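Local coordinates for ABC transporter substrate binding protein (Ribose) (Agrobacterium vitis S4, PDB 4WT7) that probably binds sugars or related polyols as the solute-binding component of an ABC transporter, and is seen here holding D-allitol, at residues D193-T207 against W226-A239. Numbering follows the deposited sequence.
Sequences DVIPNTVQDAFAQVT and WDIPQLGATQALAA. With X9X (D-allitol), chain C.
Trp226 of the D-allitol pocket meets Asp193 and Ile195 near the N-terminal ends of two neighbouring helices, 198-207 and 227-239, on one face of a Rossmann-like lobe of this type I periplasmic binding protein fold. From CB outward, the tryptophan first touches the ligand, Trp226 CB lying 3.4 Å from D-allitol OAD. CG and CD2 then lie near CAI, which sits over one ring face, while Pro229 CD covers the opposite face at its centre, the compact proline ring suiting a place against the indole. Trp226 NE1 gives its hydrogen to Asp193 OD2 (2.8 Å), tilted 23° from the ring plane, a bond that with the packing on both faces helps hold the ring's rotation; Asp193 OD1 is held by Gly160 N. At the far rim Trp226 CH2 reaches Ile195 CG1 at 3.4 Å, and Thr198 OG1 comes to the edge.

Further along, the helices cross at -47° with axes only 7.1 Å apart. Gly232, without a side chain, lets the backbones close in, its CA 3.7 Å from Val199 O. Val199 fits as a knob among Ile228, Leu231, Gly232 and Gln235. Phe203, its CG anti to the backbone N (chi1 -173°), lays its ring beside helix 227-239, where small Ala236 puts CB over one face, 4.1 Å from the ring centroid.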
ATOM      1  N   ASP A 193       1.569   9.196   9.764  1.00 15.09           N
ATOM      2  CA  ASP A 193       2.745   8.996   8.941  1.00 14.75           C
ATOM      3  C   ASP A 193       2.626   9.913   7.769  1.00 15.21           C
ATOM      4  O   ASP A 193       1.520  10.404   7.457  1.00 15.65           O
ATOM      5  CB  ASP A 193       2.950   7.519   8.464  1.00 13.81           C
ATOM      6  CG  ASP A 193       1.638   6.765   8.197  1.00 13.45           C
ATOM      7  OD1 ASP A 193       0.636   7.012   8.902  1.00 13.75           O
ATOM      8  OD2 ASP A 193       1.623   5.878   7.294  1.00 12.97           O
ATOM      9  N   VAL A 194       3.754  10.166   7.115  1.00 15.26           N
ATOM     10  CA  VAL A 194       3.752  11.103   5.989  1.00 15.85           C
ATOM     11  C   VAL A 194       4.487  10.582   4.774  1.00 15.44           C
ATOM     12  O   VAL A 194       5.295   9.664   4.860  1.00 14.85           O
ATOM     13  CB  VAL A 194       4.432  12.445   6.364  1.00 16.84           C
ATOM     14  CG1 VAL A 194       3.526  13.288   7.250  1.00 17.66           C
ATOM     15  CG2 VAL A 194       5.784  12.186   7.015  1.00 16.73           C
ATOM     16  N   ILE A 195       4.219  11.215   3.640  1.00 15.95           N
ATOM     17  CA  ILE A 195       5.044  11.045   2.443  1.00 15.90           C
ATOM     18  C   ILE A 195       5.180  12.416   1.816  1.00 17.95           C
ATOM     19  O   ILE A 195       4.217  13.137   1.739  1.00 17.61           O
ATOM     20  CB  ILE A 195       4.364  10.143   1.404  1.00 15.54           C
ATOM     21  CG1 ILE A 195       4.269   8.713   1.920  1.00 16.71           C
ATOM     22  CG2 ILE A 195       5.134  10.126   0.077  1.00 15.77           C
ATOM     23  CD1 ILE A 195       3.313   7.901   1.102  1.00 16.09           C
ATOM     24  N   PRO A 196       6.389  12.785   1.384  1.00 23.22           N
ATOM     25  CA  PRO A 196       7.642  12.018   1.503  1.00 21.21           C
ATOM     26  C   PRO A 196       8.340  12.253   2.863  1.00 19.81           C
ATOM     27  O   PRO A 196       7.644  12.604   3.808  1.00 18.98           O
ATOM     28  CB  PRO A 196       8.460  12.515   0.310  1.00 24.20           C
ATOM     29  CG  PRO A 196       8.013  13.958   0.139  1.00 25.60           C
ATOM     30  CD  PRO A 196       6.549  14.010   0.581  1.00 20.79           C
ATOM     31  N   ASN A 197       9.653  12.009   2.979  1.00 23.67           N
ATOM     32  CA  ASN A 197      10.341  12.120   4.275  1.00 26.89           C
ATOM     33  C   ASN A 197       9.805  11.092   5.263  1.00 25.61           C
ATOM     34  O   ASN A 197       9.853  11.285   6.486  1.00 26.16           O
ATOM     35  CB  ASN A 197      10.170  13.519   4.904  1.00 30.91           C
ATOM     36  CG  ASN A 197      11.115  13.738   6.107  1.00 33.00           C
ATOM     37  OD1 ASN A 197      12.273  13.330   6.067  1.00 32.36           O
ATOM     38  ND2 ASN A 197      10.606  14.341   7.180  1.00 31.85           N
ATOM     39  N   THR A 198       9.268   9.999   4.739  1.00 16.60           N
ATOM     40  CA  THR A 198       8.525   9.078   5.578  1.00 16.01           C
ATOM     41  C   THR A 198       9.398   8.513   6.725  1.00 16.34           C
ATOM     42  O   THR A 198       8.989   8.536   7.906  1.00 16.49           O
ATOM     43  CB  THR A 198       8.016   7.940   4.748  1.00 15.11           C
ATOM     44  OG1 THR A 198       7.212   8.456   3.667  1.00 14.85           O
ATOM     45  CG2 THR A 198       7.205   6.959   5.603  1.00 14.57           C
ATOM     46  N   VAL A 199      10.590   8.000   6.372  1.00 16.52           N
ATOM     47  CA  VAL A 199      11.461   7.340   7.349  1.00 17.66           C
ATOM     48  C   VAL A 199      11.910   8.298   8.484  1.00 18.26           C
ATOM     49  O   VAL A 199      11.707   8.007   9.670  1.00 17.87           O
ATOM     50  CB  VAL A 199      12.679   6.671   6.666  1.00 17.40           C
ATOM     51  CG1 VAL A 199      13.679   6.170   7.710  1.00 19.63           C
ATOM     52  CG2 VAL A 199      12.226   5.524   5.777  1.00 16.07           C
ATOM     53  N   GLN A 200      12.471   9.447   8.101  1.00 23.81           N
ATOM     54  CA  GLN A 200      12.988  10.415   9.061  1.00 27.02           C
ATOM     55  C   GLN A 200      11.889  10.893   9.997  1.00 24.87           C
ATOM     56  O   GLN A 200      12.096  11.029  11.199  1.00 23.83           O
ATOM     57  CB  GLN A 200      13.660  11.591   8.329  1.00 28.52           C
ATOM     58  CG  GLN A 200      14.884  11.129   7.502  1.00 34.91           C
ATOM     59  CD  GLN A 200      15.702  12.285   6.905  1.00 39.87           C
ATOM     60  OE1 GLN A 200      15.233  13.454   6.845  1.00 42.12           O
ATOM     61  NE2 GLN A 200      16.943  11.967   6.465  1.00 34.93           N
ATOM     62  N   ASP A 201      10.706  11.103   9.433  1.00 23.93           N
ATOM     63  CA  ASP A 201       9.541  11.544  10.187  1.00 20.84           C
ATOM     64  C   ASP A 201       9.028  10.479  11.152  1.00 21.36           C
ATOM     65  O   ASP A 201       8.647  10.793  12.286  1.00 20.14           O
ATOM     66  CB  ASP A 201       8.390  11.900   9.241  1.00 21.03           C
ATOM     67  CG  ASP A 201       7.143  12.295  10.003  1.00 23.30           C
ATOM     68  OD1 ASP A 201       7.061  13.468  10.410  1.00 22.63           O
ATOM     69  OD2 ASP A 201       6.281  11.412  10.252  1.00 23.54           O
ATOM     70  N   ALA A 202       8.972   9.228  10.683  1.00 17.64           N
ATOM     71  CA  ALA A 202       8.468   8.143  11.503  1.00 17.21           C
ATOM     72  C   ALA A 202       9.453   7.904  12.671  1.00 17.88           C
ATOM     73  O   ALA A 202       9.058   7.737  13.838  1.00 18.10           O
ATOM     74  CB  ALA A 202       8.291   6.871  10.648  1.00 16.29           C
ATOM     75  N   PHE A 203      10.736   7.934  12.348  1.00 18.28           N
ATOM     76  CA  PHE A 203      11.787   7.878  13.361  1.00 19.07           C
ATOM     77  C   PHE A 203      11.592   8.937  14.486  1.00 19.93           C
ATOM     78  O   PHE A 203      11.651   8.630  15.685  1.00 20.30           O
ATOM     79  CB  PHE A 203      13.121   8.103  12.672  1.00 19.54           C
ATOM     80  CG  PHE A 203      14.295   7.903  13.559  1.00 20.34           C
ATOM     81  CD1 PHE A 203      14.728   8.922  14.378  1.00 21.37           C
ATOM     82  CD2 PHE A 203      14.946   6.698  13.578  1.00 20.12           C
ATOM     83  CE1 PHE A 203      15.817   8.739  15.196  1.00 22.17           C
ATOM     84  CE2 PHE A 203      16.025   6.495  14.397  1.00 20.91           C
ATOM     85  CZ  PHE A 203      16.464   7.509  15.208  1.00 21.98           C
ATOM     86  N   ALA A 204      11.361  10.187  14.081  1.00 20.32           N
ATOM     87  CA  ALA A 204      11.197  11.305  15.017  1.00 21.24           C
ATOM     88  C   ALA A 204       9.936  11.146  15.874  1.00 21.01           C
ATOM     89  O   ALA A 204       9.958  11.348  17.081  1.00 21.67           O
ATOM     90  CB  ALA A 204      11.156  12.647  14.231  1.00 21.69           C
ATOM     91  N   GLN A 205       8.824  10.764  15.243  1.00 20.11           N
ATOM     92  CA  GLN A 205       7.566  10.588  15.963  1.00 19.90           C
ATOM     93  C   GLN A 205       7.646   9.459  16.993  1.00 19.82           C
ATOM     94  O   GLN A 205       7.213   9.615  18.151  1.00 20.32           O
ATOM     95  CB  GLN A 205       6.431  10.322  14.968  1.00 18.97           C
ATOM     96  CG  GLN A 205       6.072  11.533  14.126  1.00 19.17           C
ATOM     97  CD  GLN A 205       4.640  11.446  13.643  1.00 18.98           C
ATOM     98  OE1 GLN A 205       3.716  11.498  14.448  1.00 18.67           O
ATOM     99  NE2 GLN A 205       4.454  11.271  12.347  1.00 17.87           N
ATOM    100  N   VAL A 206       8.216   8.328  16.584  1.00 19.26           N
ATOM    101  CA  VAL A 206       8.399   7.229  17.503  1.00 19.25           C
ATOM    102  C   VAL A 206       9.387   7.644  18.593  1.00 20.31           C
ATOM    103  O   VAL A 206       9.133   7.421  19.782  1.00 20.73           O
ATOM    104  CB  VAL A 206       8.878   5.950  16.790  1.00 18.54           C
ATOM    105  CG1 VAL A 206       9.201   4.844  17.800  1.00 18.69           C
ATOM    106  CG2 VAL A 206       7.828   5.468  15.826  1.00 17.57           C
ATOM    107  N   THR A 207      10.500   8.273  18.221  1.00 25.45           N
ATOM    108  CA  THR A 207      11.442   8.732  19.251  1.00 26.49           C
ATOM    109  C   THR A 207      10.725   9.615  20.274  1.00 29.42           C
ATOM    110  O   THR A 207      10.920   9.481  21.485  1.00 30.26           O
ATOM    111  CB  THR A 207      12.596   9.538  18.684  1.00 26.23           C
ATOM    112  OG1 THR A 207      13.361   8.724  17.803  1.00 28.39           O
ATOM    113  CG2 THR A 207      13.521  10.015  19.816  1.00 27.32           C
ATOM    114  N   TRP A 226       1.551   0.385   5.942  1.00 11.07           N
ATOM    115  CA  TRP A 226       2.557   0.061   4.954  1.00 10.95           C
ATOM    116  C   TRP A 226       3.907   0.166   5.662  1.00 11.44           C
ATOM    117  O   TRP A 226       3.976   0.684   6.758  1.00 11.84           O
ATOM    118  CB  TRP A 226       2.476   0.976   3.733  1.00 10.88           C
ATOM    119  CG  TRP A 226       2.607   2.423   4.055  1.00 11.35           C
ATOM    120  CD1 TRP A 226       1.805   3.162   4.887  1.00 11.58           C
ATOM    121  CD2 TRP A 226       3.571   3.320   3.530  1.00 11.73           C
ATOM    122  NE1 TRP A 226       2.236   4.467   4.937  1.00 12.09           N
ATOM    123  CE2 TRP A 226       3.313   4.598   4.103  1.00 12.20           C
ATOM    124  CE3 TRP A 226       4.615   3.194   2.633  1.00 11.81           C
ATOM    125  CZ2 TRP A 226       4.101   5.720   3.811  1.00 12.75           C
ATOM    126  CZ3 TRP A 226       5.382   4.301   2.338  1.00 12.34           C
ATOM    127  CH2 TRP A 226       5.128   5.542   2.926  1.00 12.81           C
ATOM    128  N   ASP A 227       4.980  -0.267   5.028  1.00 11.47           N
ATOM    129  CA  ASP A 227       6.164  -0.642   5.803  1.00 11.90           C
ATOM    130  C   ASP A 227       7.320   0.374   5.869  1.00 12.49           C
ATOM    131  O   ASP A 227       8.269   0.166   6.604  1.00 12.93           O
ATOM    132  CB  ASP A 227       6.616  -2.062   5.436  1.00 11.69           C
ATOM    133  CG  ASP A 227       7.280  -2.169   4.058  1.00 11.61           C
ATOM    134  OD1 ASP A 227       7.360  -1.154   3.327  1.00 11.68           O
ATOM    135  OD2 ASP A 227       7.721  -3.307   3.738  1.00 11.53           O
ATOM    136  N   ILE A 228       7.211   1.491   5.150  1.00 12.58           N
ATOM    137  CA  ILE A 228       8.235   2.517   5.233  1.00 13.24           C
ATOM    138  C   ILE A 228       8.201   3.276   6.567  1.00 14.15           C
ATOM    139  O   ILE A 228       9.273   3.523   7.153  1.00 15.05           O
ATOM    140  CB  ILE A 228       8.182   3.436   3.987  1.00 13.27           C
ATOM    141  CG1 ILE A 228       8.329   2.575   2.717  1.00 12.84           C
ATOM    142  CG2 ILE A 228       9.266   4.476   4.021  1.00 14.04           C
ATOM    143  CD1 ILE A 228       9.519   1.569   2.751  1.00 13.02           C
ATOM    144  N   PRO A 229       7.001   3.614   7.084  1.00 13.59           N
ATOM    145  CA  PRO A 229       6.981   4.143   8.466  1.00 14.13           C
ATOM    146  C   PRO A 229       7.477   3.070   9.451  1.00 14.23           C
ATOM    147  O   PRO A 229       8.195   3.368  10.439  1.00 14.87           O
ATOM    148  CB  PRO A 229       5.512   4.444   8.717  1.00 13.87           C
ATOM    149  CG  PRO A 229       4.919   4.612   7.329  1.00 13.38           C
ATOM    150  CD  PRO A 229       5.696   3.730   6.412  1.00 13.06           C
ATOM    151  N   GLN A 230       7.120   1.817   9.168  1.00 13.66           N
ATOM    152  CA  GLN A 230       7.620   0.708   9.967  1.00 13.77           C
ATOM    153  C   GLN A 230       9.141   0.777  10.058  1.00 14.34           C
ATOM    154  O   GLN A 230       9.702   0.610  11.130  1.00 14.84           O
ATOM    155  CB  GLN A 230       7.160  -0.645   9.419  1.00 13.16           C
ATOM    156  CG  GLN A 230       7.547  -1.852  10.273  1.00 13.32           C
ATOM    157  CD  GLN A 230       7.203  -3.185   9.584  1.00 12.79           C
ATOM    158  OE1 GLN A 230       6.789  -3.220   8.415  1.00 12.32           O
ATOM    159  NE2 GLN A 230       7.384  -4.281  10.310  1.00 12.95           N
ATOM    160  N   LEU A 231       9.797   1.015   8.927  1.00 14.30           N
ATOM    161  CA  LEU A 231      11.260   1.107   8.868  1.00 14.90           C
ATOM    162  C   LEU A 231      11.784   2.220   9.795  1.00 15.71           C
ATOM    163  O   LEU A 231      12.672   1.992  10.598  1.00 16.27           O
ATOM    164  CB  LEU A 231      11.699   1.389   7.430  1.00 14.80           C
ATOM    165  CG  LEU A 231      13.191   1.535   7.098  1.00 16.24           C
ATOM    166  CD1 LEU A 231      13.981   0.367   7.676  1.00 15.65           C
ATOM    167  CD2 LEU A 231      13.368   1.634   5.553  1.00 15.24           C
ATOM    168  N   GLY A 232      11.221   3.418   9.683  1.00 15.84           N
ATOM    169  CA  GLY A 232      11.510   4.480  10.636  1.00 18.65           C
ATOM    170  C   GLY A 232      11.300   4.094  12.101  1.00 18.44           C
ATOM    171  O   GLY A 232      12.161   4.330  12.945  1.00 20.06           O
ATOM    172  N   ALA A 233      10.128   3.538  12.391  1.00 16.29           N
ATOM    173  CA  ALA A 233       9.777   3.025  13.707  1.00 16.49           C
ATOM    174  C   ALA A 233      10.839   2.078  14.271  1.00 16.82           C
ATOM    175  O   ALA A 233      11.290   2.252  15.401  1.00 17.51           O
ATOM    176  CB  ALA A 233       8.429   2.312  13.630  1.00 15.77           C
ATOM    177  N   THR A 234      11.205   1.084  13.470  1.00 16.37           N
ATOM    178  CA  THR A 234      12.112   0.024  13.885  1.00 16.63           C
ATOM    179  C   THR A 234      13.470   0.626  14.254  1.00 17.52           C
ATOM    180  O   THR A 234      14.025   0.364  15.332  1.00 18.14           O
ATOM    181  CB  THR A 234      12.226  -1.021  12.750  1.00 16.03           C
ATOM    182  OG1 THR A 234      10.916  -1.527  12.477  1.00 15.30           O
ATOM    183  CG2 THR A 234      13.148  -2.176  13.127  1.00 16.34           C
ATOM    184  N   GLN A 235      13.974   1.478  13.372  1.00 19.84           N
ATOM    185  CA  GLN A 235      15.206   2.187  13.649  1.00 22.39           C
ATOM    186  C   GLN A 235      15.123   2.968  14.961  1.00 24.40           C
ATOM    187  O   GLN A 235      16.069   2.913  15.750  1.00 21.77           O
ATOM    188  CB  GLN A 235      15.536   3.141  12.510  1.00 20.17           C
ATOM    189  CG  GLN A 235      15.811   2.450  11.200  1.00 19.36           C
ATOM    190  CD  GLN A 235      15.806   3.417  10.022  1.00 20.05           C
ATOM    191  OE1 GLN A 235      15.562   4.605  10.191  1.00 23.35           O
ATOM    192  NE2 GLN A 235      16.073   2.903   8.826  1.00 19.80           N
ATOM    193  N   ALA A 236      14.013   3.685  15.199  1.00 19.09           N
ATOM    194  CA  ALA A 236      13.928   4.516  16.399  1.00 19.85           C
ATOM    195  C   ALA A 236      13.963   3.619  17.637  1.00 20.09           C
ATOM    196  O   ALA A 236      14.558   3.983  18.640  1.00 20.97           O
ATOM    197  CB  ALA A 236      12.658   5.419  16.392  1.00 19.62           C
ATOM    198  N   LEU A 237      13.370   2.428  17.559  1.00 19.39           N
ATOM    199  CA  LEU A 237      13.437   1.498  18.682  1.00 19.67           C
ATOM    200  C   LEU A 237      14.886   1.099  19.002  1.00 20.37           C
ATOM    201  O   LEU A 237      15.294   1.063  20.181  1.00 21.15           O
ATOM    202  CB  LEU A 237      12.621   0.242  18.420  1.00 18.86           C
ATOM    203  CG  LEU A 237      11.113   0.454  18.241  1.00 18.23           C
ATOM    204  CD1 LEU A 237      10.475  -0.833  17.850  1.00 17.51           C
ATOM    205  CD2 LEU A 237      10.456   1.032  19.515  1.00 18.77           C
ATOM    206  N   ALA A 238      15.663   0.808  17.962  1.00 20.18           N
ATOM    207  CA  ALA A 238      17.045   0.370  18.179  1.00 20.88           C
ATOM    208  C   ALA A 238      17.857   1.517  18.786  1.00 21.93           C
ATOM    209  O   ALA A 238      18.524   1.362  19.807  1.00 22.75           O
ATOM    210  CB  ALA A 238      17.670  -0.111  16.878  1.00 20.52           C
ATOM    211  N   ALA A 239      17.766   2.681  18.152  1.00 21.96           N
ATOM    212  CA  ALA A 239      18.431   3.896  18.634  1.00 22.99           C
ATOM    213  C   ALA A 239      18.107   4.198  20.101  1.00 23.62           C
ATOM    214  O   ALA A 239      18.989   4.586  20.871  1.00 24.66           O
ATOM    215  CB  ALA A 239      18.055   5.107  17.732  1.00 22.83           C
TER
HETATM  216  OAA X9X C 401      -0.739   5.079   0.336  1.00 12.22           O
HETATM  217  CAG X9X C 401       0.433   4.683   0.952  1.00  5.73           C
HETATM  218  CAI X9X C 401       0.879   3.267   0.791  1.00  5.41           C
HETATM  219  OAC X9X C 401       0.068   2.373   1.515  1.00  9.79           O
HETATM  220  CAK X9X C 401       1.047   2.910  -0.658  1.00  1.73           C
HETATM  221  OAE X9X C 401       1.870   3.878  -1.183  1.00 10.31           O
HETATM  222  CAL X9X C 401       1.784   1.581  -0.833  1.00 12.27           C
HETATM  223  OAF X9X C 401       3.009   1.593  -0.186  1.00  9.48           O
HETATM  224  CAJ X9X C 401       1.008   0.318  -0.518  1.00  8.59           C
HETATM  225  OAD X9X C 401       0.970   0.002   0.831  1.00 10.55           O
HETATM  226  CAH X9X C 401      -0.383   0.235  -1.110  1.00  7.04           C
HETATM  227  OAB X9X C 401      -0.842  -1.069  -1.397  1.00 10.03           O